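Local coordinates for protein TadZ (Pseudomonas aeruginosa, PDB 4LDA) that probably takes part in pilus assembly as a putative ATP-binding protein, represented here by its N-terminal CheY-like receiver domain, at residues Leu78-Gly84 and Ala100-Tyr106; Asn3-Leu9 and Ala26-Ala32; Leu40-Asp45 and Leu71-Arg75; Trp18-Leu23 and Ala110-Thr114. All blocks are in the same frame, centred on the assembly; numbering follows the deposited sequence. Where two conformers were deposited one is given.

Interaction 1: residues Leu78-Gly84 and Ala100-Tyr106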
loop_
_atom_site.group_PDB
_atom_site.type_symbol
_atom_site.label_atom_id
_atom_site.label_comp_id
_atom_site.label_asym_id
_atom_site.label_seq_id
_atom_site.Cartn_x
_atom_site.Cartn_y
_atom_site.Cartn_z
ATOM N N LEU A 78 -9.312 -3.604 -3.635
ATOM C CA LEU A 78 -8.179 -3.199 -2.808
ATOM C C LEU A 78 -7.335 -2.145 -3.529
ATOM O O LEU A 78 -7.015 -2.312 -4.713
ATOM C CB LEU A 78 -7.306 -4.432 -2.452
ATOM C CG LEU A 78 -6.034 -4.190 -1.609
ATOM C CD1 LEU A 78 -6.373 -3.864 -0.171
ATOM C CD2 LEU A 78 -5.114 -5.384 -1.662
ATOM N N SER A 79 -6.972 -1.067 -2.808
ATOM C CA SER A 79 -6.086 -0.031 -3.335
ATOM C C SER A 79 -4.654 -0.358 -2.911
ATOM O O SER A 79 -4.354 -0.373 -1.720
ATOM C CB SER A 79 -6.505 1.364 -2.870
ATOM O OG SER A 79 -7.835 1.676 -3.236
ATOM N N VAL A 80 -3.794 -0.694 -3.879
ATOM C CA VAL A 80 -2.396 -0.995 -3.596
ATOM C C VAL A 80 -1.589 0.282 -3.931
ATOM O O VAL A 80 -1.659 0.785 -5.054
ATOM C CB VAL A 80 -1.879 -2.273 -4.323
ATOM C CG1 VAL A 80 -0.405 -2.519 -4.028
ATOM C CG2 VAL A 80 -2.696 -3.496 -3.932
ATOM N N VAL A 81 -0.876 0.823 -2.930
ATOM C CA VAL A 81 -0.022 2.007 -3.068
ATOM C C VAL A 81 1.433 1.567 -2.938
ATOM O O VAL A 81 1.826 1.043 -1.898
ATOM C CB VAL A 81 -0.373 3.133 -2.044
ATOM C CG1 VAL A 81 0.523 4.351 -2.244
ATOM C CG2 VAL A 81 -1.847 3.535 -2.135
ATOM N N ALA A 82 2.226 1.767 -3.997
ATOM C CA ALA A 82 3.644 1.401 -3.988
ATOM C C ALA A 82 4.487 2.509 -3.368
ATOM O O ALA A 82 4.146 3.677 -3.476
ATOM C CB ALA A 82 4.122 1.102 -5.401
ATOM N N ILE A 83 5.558 2.128 -2.677
ATOM C CA ILE A 83 6.514 3.026 -2.025
ATOM C C ILE A 83 7.882 2.732 -2.652
ATOM O O ILE A 83 8.324 1.592 -2.630
ATOM C CB ILE A 83 6.514 2.884 -0.471
ATOM C CG1 ILE A 83 5.135 3.125 0.153
ATOM C CG2 ILE A 83 7.590 3.761 0.198
ATOM C CD1 ILE A 83 5.016 2.528 1.599
ATOM N N GLY A 84 8.458 3.705 -3.339
ATOM C CA GLY A 84 9.741 3.493 -3.975
ATOM C C GLY A 84 10.338 4.756 -4.537
ATOM O O GLY A 84 9.784 5.848 -4.366
ATOM N N ALA A 100 -0.702 -1.628 -8.892
ATOM C CA ALA A 100 -0.667 -0.542 -7.915
ATOM C C ALA A 100 -1.380 0.695 -8.468
ATOM O O ALA A 100 -1.128 1.108 -9.588
ATOM C CB ALA A 100 0.760 -0.210 -7.525
ATOM N N ARG A 101 -2.331 1.224 -7.701
ATOM C CA ARG A 101 -3.186 2.366 -8.030
ATOM C C ARG A 101 -2.378 3.679 -7.975
ATOM O O ARG A 101 -2.639 4.577 -8.788
ATOM C CB ARG A 101 -4.371 2.393 -7.026
ATOM C CG ARG A 101 -5.641 3.114 -7.497
ATOM C CD ARG A 101 -6.886 2.596 -6.773
ATOM N NE ARG A 101 -7.242 1.224 -7.180
ATOM C CZ ARG A 101 -8.285 0.527 -6.719
ATOM N NH1 ARG A 101 -9.097 1.054 -5.809
ATOM N NH2 ARG A 101 -8.514 -0.705 -7.157
ATOM N N ASP A 102 -1.441 3.786 -7.004
ATOM C CA ASP A 102 -0.628 4.982 -6.791
ATOM C C ASP A 102 0.819 4.606 -6.385
ATOM O O ASP A 102 1.081 3.450 -6.037
ATOM C CB ASP A 102 -1.287 5.874 -5.717
ATOM C CG ASP A 102 -2.724 6.275 -6.035
ATOM O OD1 ASP A 102 -3.647 5.484 -5.727
ATOM O OD2 ASP A 102 -2.926 7.384 -6.574
ATOM N N PHE A 103 1.755 5.585 -6.471
ATOM C CA PHE A 103 3.176 5.444 -6.133
ATOM C C PHE A 103 3.654 6.672 -5.350
ATOM O O PHE A 103 3.528 7.799 -5.837
ATOM C CB PHE A 103 3.991 5.283 -7.433
ATOM C CG PHE A 103 5.394 4.749 -7.250
ATOM C CD1 PHE A 103 6.416 5.573 -6.783
ATOM C CD2 PHE A 103 5.715 3.452 -7.633
ATOM C CE1 PHE A 103 7.708 5.099 -6.667
ATOM C CE2 PHE A 103 7.007 2.963 -7.479
ATOM C CZ PHE A 103 7.996 3.791 -7.014
ATOM N N ILE A 104 4.193 6.457 -4.147
ATOM C CA ILE A 104 4.694 7.528 -3.284
ATOM C C ILE A 104 6.153 7.236 -2.951
ATOM O O ILE A 104 6.592 6.090 -3.022
ATOM C CB ILE A 104 3.825 7.736 -1.997
ATOM C CG1 ILE A 104 3.633 6.416 -1.215
ATOM C CG2 ILE A 104 2.463 8.360 -2.381
ATOM C CD1 ILE A 104 2.944 6.509 0.140
ATOM N N THR A 105 6.911 8.280 -2.649
ATOM C CA THR A 105 8.308 8.118 -2.275
ATOM C C THR A 105 8.397 8.279 -0.761
ATOM O O THR A 105 7.787 9.177 -0.171
ATOM C CB THR A 105 9.249 9.074 -3.048
ATOM O OG1 THR A 105 9.113 8.809 -4.437
ATOM C CG2 THR A 105 10.727 8.903 -2.670
ATOM N N TYR A 106 9.150 7.357 -0.144
ATOM C CA TYR A 106 9.423 7.360 1.282
ATOM C C TYR A 106 10.023 8.696 1.700
ATOM O O TYR A 106 10.977 9.161 1.085
ATOM C CB TYR A 106 10.360 6.203 1.635
ATOM C CG TYR A 106 10.973 6.305 3.004
ATOM C CD1 TYR A 106 10.179 6.284 4.145
ATOM C CD2 TYR A 106 12.350 6.352 3.166
ATOM C CE1 TYR A 106 10.741 6.389 5.415
ATOM C CE2 TYR A 106 12.926 6.444 4.426
ATOM C CZ TYR A 106 12.117 6.440 5.551
ATOM O OH TYR A 106 12.668 6.522 6.801
#
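Apolar contacts between the parallel strands 79-83 and 102-104 fall on both faces of the sheet. On one, Ile83 CG1 and Val81 CG1 each lie 3.9 Å from Ile104 CG1, so the isoleucine bridges two successive residues of its neighbour on that face. On the other, Ala82 CB meets Phe103 CD2 at 3.6 Å and Ala100 CB at 4.2 Å; the small alanine leaves room for the ring, which reaches across to Gly84. A CB on Gly84 would clash with Phe103 CZ. The backbones pair in parallel register, Val81 with Asp102, Ala82 with Phe103 and Ile83 with Ile104. Ala82 bonds to both flanking residues of Phe103, its N donating to Asp102 O (2.9 Å) and its O accepting from Ile104 N (2.9 Å). Arg101 N to Val80 O (2.8 Å) and Gly84 N to Ile104 O (3.0 Å) continue the pattern. At the polar margins, Thr105 OG1 donates to Gly84 O at 3.0 Å, while the Arg101 guanidinium folds back over Ser79, with NH1 2.9 Å from Ser79 OG. This is the edge of the CheY-like sheet: strand 79-83 also bonds to strand 51-55, helix 89-98 makes the crossover and covers Ala82 and Phe103, and helices 13-22 and 110-121 cover the face of Val81, Ile83 and Ile104.

Interaction 2: residues Asn3-Leu9 and Ala26-Ala32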
loop_
_atom_site.group_PDB
_atom_site.type_symbol
_atom_site.label_atom_id
_atom_site.label_comp_id
_atom_site.label_asym_id
_atom_site.label_seq_id
_atom_site.Cartn_x
_atom_site.Cartn_y
_atom_site.Cartn_z
ATOM N N ASN A 3 -11.842 6.711 9.915
ATOM C CA ASN A 3 -10.917 5.719 10.508
ATOM C C ASN A 3 -10.868 4.429 9.697
ATOM O O ASN A 3 -11.889 3.850 9.352
ATOM C CB ASN A 3 -11.300 5.377 11.973
ATOM C CG ASN A 3 -10.355 4.426 12.690
ATOM O OD1 ASN A 3 -10.618 3.221 12.829
ATOM N ND2 ASN A 3 -9.250 4.955 13.196
ATOM N N GLN A 4 -9.656 3.953 9.453
ATOM C CA GLN A 4 -9.378 2.747 8.687
ATOM C C GLN A 4 -8.202 2.005 9.223
ATOM O O GLN A 4 -7.355 2.587 9.893
ATOM C CB GLN A 4 -9.048 3.128 7.226
ATOM C CG GLN A 4 -10.137 3.771 6.400
ATOM C CD GLN A 4 -9.536 4.500 5.226
ATOM O OE1 GLN A 4 -9.384 5.738 5.241
ATOM N NE2 GLN A 4 -9.129 3.739 4.220
ATOM N N ASN A 5 -8.073 0.754 8.800
ATOM C CA ASN A 5 -6.864 -0.025 8.993
ATOM C C ASN A 5 -6.154 -0.089 7.664
ATOM O O ASN A 5 -6.810 -0.260 6.636
ATOM C CB ASN A 5 -7.133 -1.423 9.561
ATOM C CG ASN A 5 -7.508 -1.452 11.014
ATOM O OD1 ASN A 5 -7.001 -0.664 11.835
ATOM N ND2 ASN A 5 -8.348 -2.422 11.376
ATOM N N PHE A 6 -4.842 0.154 7.668
ATOM C CA PHE A 6 -3.977 0.065 6.488
ATOM C C PHE A 6 -2.972 -1.030 6.734
ATOM O O PHE A 6 -2.560 -1.208 7.886
ATOM C CB PHE A 6 -3.277 1.395 6.182
ATOM C CG PHE A 6 -4.122 2.641 6.304
ATOM C CD1 PHE A 6 -4.934 3.056 5.260
ATOM C CD2 PHE A 6 -4.063 3.431 7.443
ATOM C CE1 PHE A 6 -5.709 4.205 5.375
ATOM C CE2 PHE A 6 -4.829 4.596 7.545
ATOM C CZ PHE A 6 -5.641 4.975 6.510
ATOM N N VAL A 7 -2.588 -1.781 5.688
ATOM C CA VAL A 7 -1.595 -2.848 5.815
ATOM C C VAL A 7 -0.338 -2.372 5.091
ATOM O O VAL A 7 -0.445 -1.736 4.054
ATOM C CB VAL A 7 -2.129 -4.220 5.318
ATOM C CG1 VAL A 7 -1.051 -5.292 5.344
ATOM C CG2 VAL A 7 -3.300 -4.660 6.182
ATOM N N ALA A 8 0.843 -2.629 5.678
ATOM C CA ALA A 8 2.104 -2.190 5.104
ATOM C C ALA A 8 3.147 -3.299 5.021
ATOM O O ALA A 8 3.492 -3.929 6.023
ATOM C CB ALA A 8 2.670 -1.049 5.924
ATOM N N LEU A 9 3.661 -3.505 3.799
ATOM C CA LEU A 9 4.778 -4.379 3.470
ATOM C C LEU A 9 5.953 -3.468 3.239
ATOM O O LEU A 9 6.080 -2.892 2.162
ATOM C CB LEU A 9 4.475 -5.275 2.259
ATOM C CG LEU A 9 3.322 -6.224 2.358
ATOM C CD1 LEU A 9 2.927 -6.715 0.979
ATOM C CD2 LEU A 9 3.683 -7.382 3.273
ATOM N N ALA A 26 -5.972 9.400 10.221
ATOM C CA ALA A 26 -6.823 8.628 9.317
ATOM C C ALA A 26 -7.108 7.204 9.812
ATOM O O ALA A 26 -8.120 6.615 9.455
ATOM C CB ALA A 26 -6.172 8.553 7.954
ATOM N N GLY A 27 -6.209 6.639 10.577
ATOM C CA GLY A 27 -6.396 5.282 11.064
ATOM C C GLY A 27 -5.136 4.649 11.584
ATOM O O GLY A 27 -4.250 5.347 12.071
ATOM N N GLN A 28 -5.050 3.309 11.472
ATOM C CA GLN A 28 -3.957 2.463 11.999
ATOM C C GLN A 28 -3.196 1.744 10.897
ATOM O O GLN A 28 -3.816 1.209 9.996
ATOM C CB GLN A 28 -4.535 1.420 12.963
ATOM C CG GLN A 28 -5.274 2.023 14.149
ATOM C CD GLN A 28 -6.633 2.585 13.819
ATOM O OE1 GLN A 28 -6.989 3.679 14.245
ATOM N NE2 GLN A 28 -7.402 1.880 13.013
ATOM N N VAL A 29 -1.862 1.723 10.974
ATOM C CA VAL A 29 -1.025 1.056 9.976
ATOM C C VAL A 29 -0.537 -0.240 10.624
ATOM O O VAL A 29 0.246 -0.223 11.574
ATOM C CB VAL A 29 0.127 1.940 9.401
ATOM C CG1 VAL A 29 0.907 1.198 8.318
ATOM C CG2 VAL A 29 -0.413 3.269 8.846
ATOM N N VAL A 30 -1.101 -1.351 10.157
ATOM C CA VAL A 30 -0.811 -2.711 10.582
ATOM C C VAL A 30 0.367 -3.225 9.758
ATOM O O VAL A 30 0.274 -3.241 8.519
ATOM C CB VAL A 30 -2.075 -3.616 10.428
ATOM C CG1 VAL A 30 -1.768 -5.080 10.719
ATOM C CG2 VAL A 30 -3.231 -3.124 11.287
ATOM N N PRO A 31 1.493 -3.618 10.398
ATOM C CA PRO A 31 2.603 -4.199 9.617
ATOM C C PRO A 31 2.257 -5.622 9.182
ATOM O O PRO A 31 1.507 -6.301 9.873
ATOM C CB PRO A 31 3.772 -4.172 10.605
ATOM C CG PRO A 31 3.125 -4.300 11.955
ATOM C CD PRO A 31 1.760 -3.675 11.856
ATOM N N ALA A 32 2.762 -6.067 8.046
ATOM C CA ALA A 32 2.466 -7.429 7.603
ATOM C C ALA A 32 3.728 -8.284 7.577
ATOM O O ALA A 32 3.654 -9.508 7.431
ATOM C CB ALA A 32 1.823 -7.397 6.239
#
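Strands 4-9 and 27-31 are the parallel pair of the first beta-alpha-beta unit of the CheY-like fold, with helix 13-22 as the crossover. Phe6 gives up the most surface to the contact. Its backbone is clamped between alternate residues of the partner, Phe6 N donating to Gln28 O (2.8 Å) and Phe6 O accepting from Val30 N (2.7 Å), while its ring packs CD2 against Val29 CG2 at 3.9 Å and brings CZ to 3.9 Å from Ala26 CB. Gly27 has backbone angles suited to glycine, and a CB there would clash with Gln4 O. Ala32, just past the second strand, donates its N to Ala8 O (3.0 Å) and sets CB against Leu9 CD2 (3.5 Å) and Val7 CG1 (3.7 Å). Gln28, second in buried area, curls its side chain back over the first strand: NE2 donates to Asn5 OD1 at 2.8 Å, and OE1 accepts from Asn3 ND2, also at 2.8 Å.

Interaction 3: residues Leu40-Asp45 and Leu71-Arg75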
loop_
_atom_site.group_PDB
_atom_site.type_symbol
_atom_site.label_atom_id
_atom_site.label_comp_id
_atom_site.label_asym_id
_atom_site.label_seq_id
_atom_site.Cartn_x
_atom_site.Cartn_y
_atom_site.Cartn_z
ATOM N N LEU A 40 -1.301 -12.681 3.806
ATOM C CA LEU A 40 -1.605 -11.281 3.531
ATOM C C LEU A 40 -3.102 -11.074 3.280
ATOM O O LEU A 40 -3.658 -10.103 3.764
ATOM C CB LEU A 40 -0.792 -10.860 2.321
ATOM C CG LEU A 40 -0.497 -9.403 2.169
ATOM C CD1 LEU A 40 0.259 -8.877 3.369
ATOM C CD2 LEU A 40 0.332 -9.189 0.945
ATOM N N LEU A 41 -3.764 -12.010 2.572
ATOM C CA LEU A 41 -5.205 -11.924 2.321
ATOM C C LEU A 41 -5.985 -12.101 3.627
ATOM O O LEU A 41 -6.968 -11.392 3.829
ATOM C CB LEU A 41 -5.673 -12.945 1.271
ATOM C CG LEU A 41 -5.202 -12.715 -0.172
ATOM C CD1 LEU A 41 -5.557 -13.868 -1.033
ATOM C CD2 LEU A 41 -5.749 -11.412 -0.774
ATOM N N ALA A 42 -5.512 -13.002 4.530
ATOM C CA ALA A 42 -6.090 -13.238 5.865
ATOM C C ALA A 42 -6.003 -11.983 6.731
ATOM O O ALA A 42 -6.973 -11.649 7.410
ATOM C CB ALA A 42 -5.372 -14.378 6.556
ATOM N N LEU A 43 -4.850 -11.283 6.682
ATOM C CA LEU A 43 -4.594 -10.057 7.435
ATOM C C LEU A 43 -5.432 -8.865 6.904
ATOM O O LEU A 43 -5.864 -8.032 7.694
ATOM C CB LEU A 43 -3.107 -9.718 7.360
ATOM C CG LEU A 43 -2.553 -8.959 8.534
ATOM C CD1 LEU A 43 -2.257 -9.904 9.698
ATOM C CD2 LEU A 43 -1.297 -8.219 8.142
ATOM N N LEU A 44 -5.676 -8.804 5.583
ATOM C CA LEU A 44 -6.517 -7.780 4.974
ATOM C C LEU A 44 -7.961 -7.965 5.392
ATOM O O LEU A 44 -8.641 -6.974 5.640
ATOM C CB LEU A 44 -6.407 -7.799 3.436
ATOM C CG LEU A 44 -5.115 -7.272 2.839
ATOM C CD1 LEU A 44 -4.945 -7.736 1.418
ATOM C CD2 LEU A 44 -5.009 -5.761 2.948
ATOM N N ASP A 45 -8.418 -9.225 5.495
ATOM C CA ASP A 45 -9.788 -9.588 5.849
ATOM C C ASP A 45 -10.104 -9.315 7.317
ATOM O O ASP A 45 -11.164 -8.752 7.594
ATOM C CB ASP A 45 -10.055 -11.073 5.542
ATOM C CG ASP A 45 -10.062 -11.471 4.064
ATOM O OD1 ASP A 45 -10.088 -10.559 3.190
ATOM O OD2 ASP A 45 -10.056 -12.691 3.783
ATOM N N LEU A 71 -2.666 -10.247 -5.278
ATOM C CA LEU A 71 -3.551 -9.477 -4.392
ATOM C C LEU A 71 -4.693 -8.824 -5.160
ATOM O O LEU A 71 -5.843 -8.940 -4.753
ATOM C CB LEU A 71 -2.777 -8.374 -3.639
ATOM C CG LEU A 71 -1.914 -8.787 -2.489
ATOM C CD1 LEU A 71 -0.920 -7.707 -2.164
ATOM C CD2 LEU A 71 -2.749 -9.147 -1.281
ATOM N N VAL A 72 -4.356 -8.109 -6.247
ATOM C CA VAL A 72 -5.282 -7.376 -7.110
ATOM C C VAL A 72 -6.264 -8.399 -7.790
ATOM O O VAL A 72 -7.455 -8.099 -7.913
ATOM C CB VAL A 72 -4.484 -6.502 -8.114
ATOM C CG1 VAL A 72 -5.346 -5.998 -9.258
ATOM C CG2 VAL A 72 -3.834 -5.328 -7.388
ATOM N N SER A 73 -5.789 -9.612 -8.133
ATOM C CA SER A 73 -6.644 -10.669 -8.684
ATOM C C SER A 73 -7.678 -11.127 -7.652
ATOM O O SER A 73 -8.867 -11.224 -7.971
ATOM C CB SER A 73 -5.816 -11.871 -9.146
ATOM O OG SER A 73 -4.978 -11.565 -10.248
ATOM N N ALA A 74 -7.218 -11.388 -6.416
ATOM C CA ALA A 74 -8.043 -11.883 -5.319
ATOM C C ALA A 74 -8.975 -10.798 -4.754
ATOM O O ALA A 74 -10.125 -11.096 -4.436
ATOM C CB ALA A 74 -7.152 -12.425 -4.215
ATOM N N ARG A 75 -8.476 -9.566 -4.586
ATOM C CA ARG A 75 -9.239 -8.434 -4.048
ATOM C C ARG A 75 -9.195 -7.279 -5.060
ATOM O O ARG A 75 -8.285 -6.444 -5.022
ATOM C CB ARG A 75 -8.704 -8.008 -2.656
ATOM C CG ARG A 75 -9.371 -8.686 -1.446
ATOM C CD ARG A 75 -9.104 -10.167 -1.380
ATOM N NE ARG A 75 -9.652 -10.829 -0.196
ATOM C CZ ARG A 75 -9.726 -12.150 -0.077
ATOM N NH1 ARG A 75 -9.328 -12.936 -1.070
ATOM N NH2 ARG A 75 -10.222 -12.697 1.021
#
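Asp45 and Arg75 form a salt bridge at the exposed margin of two neighbouring helices. Arg75 NH2 lies 2.8 Å from Asp45 OD2 and 3.0 Å from Asp45 OD1, and Arg75 NE is 3.4 Å from Asp45 OD1; each of these hydrogen bonds is weak in its geometry, and together they form part of the salt bridge. The carboxylate approaches the guanidinium near its plane, at the edge, while Leu41 CG sits over one of its faces. Arg75 is the first residue to leave helical geometry after helix 61-74, yet its N still donates to Leu71 O at 2.7 Å, and its side chain turns back toward helix 37-47. Its aliphatic part is thereby packed too, with CD 3.6 Å from Leu41 CD2. These helices cover the same face of the CheY-like alpha/beta sandwich, and both rest on strand 51-55 through Leu52, which Leu40, Leu44 and Leu71 all touch. Between them, Leu71 fits into a group of leucines: its CD1 meets Leu40 CD2 at 3.7 Å, and its CD2 is 3.8 Å from both Leu41 CD2 and Leu44 CD1. Leu41 projects toward the opposite helix and also reaches Ala74, CD1 to CB at 3.8 Å. Deeper in, Leu44 continues onto Leu78 and Val7, and Leu40 onto Leu9 and Ala32.

Interaction 4: residues Trp18-Leu23 and Ala110-Thr114. With SO4 (sulfate ion), chain J.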
loop_
_atom_site.group_PDB
_atom_site.type_symbol
_atom_site.label_atom_id
_atom_site.label_comp_id
_atom_site.label_asym_id
_atom_site.label_seq_id
_atom_site.Cartn_x
_atom_site.Cartn_y
_atom_site.Cartn_z
ATOM N N TRP A 18 7.109 6.198 9.319
ATOM C CA TRP A 18 6.693 7.287 8.433
ATOM C C TRP A 18 5.207 7.138 8.055
ATOM O O TRP A 18 4.447 8.107 8.140
ATOM C CB TRP A 18 7.586 7.320 7.181
ATOM C CG TRP A 18 7.073 8.160 6.031
ATOM C CD1 TRP A 18 7.012 9.522 5.963
ATOM C CD2 TRP A 18 6.680 7.677 4.736
ATOM N NE1 TRP A 18 6.548 9.909 4.732
ATOM C CE2 TRP A 18 6.335 8.797 3.958
ATOM C CE3 TRP A 18 6.524 6.397 4.179
ATOM C CZ2 TRP A 18 5.891 8.679 2.628
ATOM C CZ3 TRP A 18 6.060 6.281 2.873
ATOM C CH2 TRP A 18 5.773 7.411 2.103
ATOM N N LEU A 19 4.786 5.918 7.718
ATOM C CA LEU A 19 3.392 5.631 7.405
ATOM C C LEU A 19 2.492 5.817 8.626
ATOM O O LEU A 19 1.485 6.515 8.513
ATOM C CB LEU A 19 3.219 4.204 6.855
ATOM C CG LEU A 19 3.752 3.901 5.458
ATOM C CD1 LEU A 19 3.629 2.430 5.165
ATOM C CD2 LEU A 19 3.039 4.718 4.386
ATOM N N GLN A 20 2.855 5.215 9.785
ATOM C CA GLN A 20 2.083 5.262 11.030
ATOM C C GLN A 20 1.895 6.680 11.547
ATOM O O GLN A 20 0.789 7.024 11.970
ATOM C CB GLN A 20 2.743 4.410 12.125
ATOM C CG GLN A 20 2.484 2.926 11.935
ATOM C CD GLN A 20 3.219 1.985 12.864
ATOM O OE1 GLN A 20 4.270 2.304 13.423
ATOM N NE2 GLN A 20 2.766 0.740 12.917
ATOM N N ASN A 21 2.963 7.488 11.528
ATOM C CA ASN A 21 2.950 8.863 12.022
ATOM C C ASN A 21 2.161 9.775 11.113
ATOM O O ASN A 21 1.394 10.588 11.617
ATOM C CB ASN A 21 4.381 9.402 12.186
ATOM C CG ASN A 21 5.167 8.771 13.325
ATOM O OD1 ASN A 21 4.611 8.209 14.285
ATOM N ND2 ASN A 21 6.482 8.880 13.270
ATOM N N SER A 22 2.334 9.639 9.788
ATOM C CA SER A 22 1.638 10.458 8.796
ATOM C C SER A 22 0.142 10.175 8.771
ATOM O O SER A 22 -0.646 11.123 8.611
ATOM C CB SER A 22 2.215 10.219 7.402
ATOM O OG SER A 22 3.609 10.469 7.357
ATOM N N LEU A 23 -0.254 8.888 8.934
ATOM C CA LEU A 23 -1.650 8.485 8.804
ATOM C C LEU A 23 -2.372 8.311 10.128
ATOM O O LEU A 23 -3.510 7.840 10.120
ATOM C CB LEU A 23 -1.725 7.160 8.014
ATOM C CG LEU A 23 -1.305 7.250 6.531
ATOM C CD1 LEU A 23 -1.235 5.877 5.886
ATOM C CD2 LEU A 23 -2.216 8.135 5.789
ATOM N N ALA A 110 3.625 14.409 5.201
ATOM C CA ALA A 110 2.475 13.703 5.760
ATOM C C ALA A 110 1.158 14.088 5.057
ATOM O O ALA A 110 0.311 13.222 4.865
ATOM C CB ALA A 110 2.363 13.994 7.250
ATOM N N SER A 111 1.018 15.365 4.630
ATOM C CA SER A 111 -0.169 15.900 3.952
ATOM C C SER A 111 -0.396 15.206 2.592
ATOM O O SER A 111 -1.539 15.127 2.139
ATOM C CB SER A 111 -0.058 17.414 3.770
ATOM O OG SER A 111 1.090 17.773 3.025
ATOM N N GLU A 112 0.675 14.672 1.974
ATOM C CA GLU A 112 0.590 13.950 0.713
ATOM C C GLU A 112 -0.043 12.593 0.924
ATOM O O GLU A 112 -0.800 12.140 0.062
ATOM C CB GLU A 112 1.968 13.797 0.068
ATOM C CG GLU A 112 2.583 15.100 -0.438
ATOM C CD GLU A 112 3.931 14.938 -1.114
ATOM O OE1 GLU A 112 4.066 14.026 -1.963
ATOM O OE2 GLU A 112 4.836 15.759 -0.831
ATOM N N LEU A 113 0.224 11.969 2.083
ATOM C CA LEU A 113 -0.317 10.663 2.457
ATOM C C LEU A 113 -1.768 10.775 2.880
ATOM O O LEU A 113 -2.563 9.955 2.455
ATOM C CB LEU A 113 0.518 10.011 3.582
ATOM C CG LEU A 113 1.628 9.045 3.114
ATOM C CD1 LEU A 113 2.664 9.755 2.280
ATOM C CD2 LEU A 113 2.310 8.456 4.273
ATOM N N THR A 114 -2.125 11.776 3.705
ATOM C CA THR A 114 -3.515 12.000 4.156
ATOM C C THR A 114 -4.378 12.420 2.968
ATOM O O THR A 114 -5.549 12.042 2.911
ATOM C CB THR A 114 -3.607 13.026 5.289
ATOM O OG1 THR A 114 -2.974 14.228 4.870
ATOM C CG2 THR A 114 -2.979 12.538 6.566
HETATM S S SO4 J . 3.061 18.377 6.274
HETATM O O1 SO4 J . 3.975 19.307 6.944
HETATM O O2 SO4 J . 3.694 17.055 6.224
HETATM O O3 SO4 J . 1.794 18.268 7.011
HETATM O O4 SO4 J . 2.805 18.886 4.923
#
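Leu113 has the largest share of the surface buried in this contact, its side chain directed from helix 110-121 toward helix 13-22. With chi1 at -94°, between the usual wells, and chi2 in p, its CD2 lies over the face of the Trp18 six-membered ring, 4.1 Å from the centroid in a CH-pi contact, and 3.6 Å from Ser22 CB and 3.8 Å from Leu19 CD2. Its CD1 touches Trp18 CZ2 at 3.4 Å. The t chi1 of Trp18 lays the indole along this junction, where NE1 is hydrogen-bonded to Ala108 O and the ring meets Tyr106 edge to face. Ser22, in the m rotamer, turns OG back to its own helix to donate to Trp18 O (2.6 Å), leaving CB as a small surface for Leu113; OG also lies 3.7 Å from Ala110 CB. Leu23, likewise m at chi1, brings its CD2 to 4.0 Å from Leu113 CB, and Thr114 CG2 lies 3.4 Å from Ser22 O. A sulfate is probably from the crystallisation liquor; its O4 accepts from Ser111 OG (2.8 Å) and its O2, weakly, from Ala110 N (2.8 Å). The short helical segments cross at -77° with axes 9.6 Å apart, joining the first and last helices on one face of a CheY-like receiver fold.

Interactions 1 and 2 lie at opposite edges of one parallel sheet and are built on backbone hydrogen bonds; interaction 2 adds amide side-chain bonds at its start, interaction 1 a threonine hydroxyl bond. Interactions 3 and 4 pair helices on opposite sides of the chain's centre and depend on side chains: leucine packing with a surface salt bridge in 3, indole and leucine contacts without hydrogen bonds between the segments in 4. All four are partly buried; centre to centre, interaction 1 lies about 5 Å from the middle of the chain, interaction 2 about 9 Å, and 3 and 4 about 12 Å. Leu78, Leu9 and Ala32 feed into the leucines of interaction 3; Trp18 and Leu19 cover Ile83, and Leu19 also reaches Ala8.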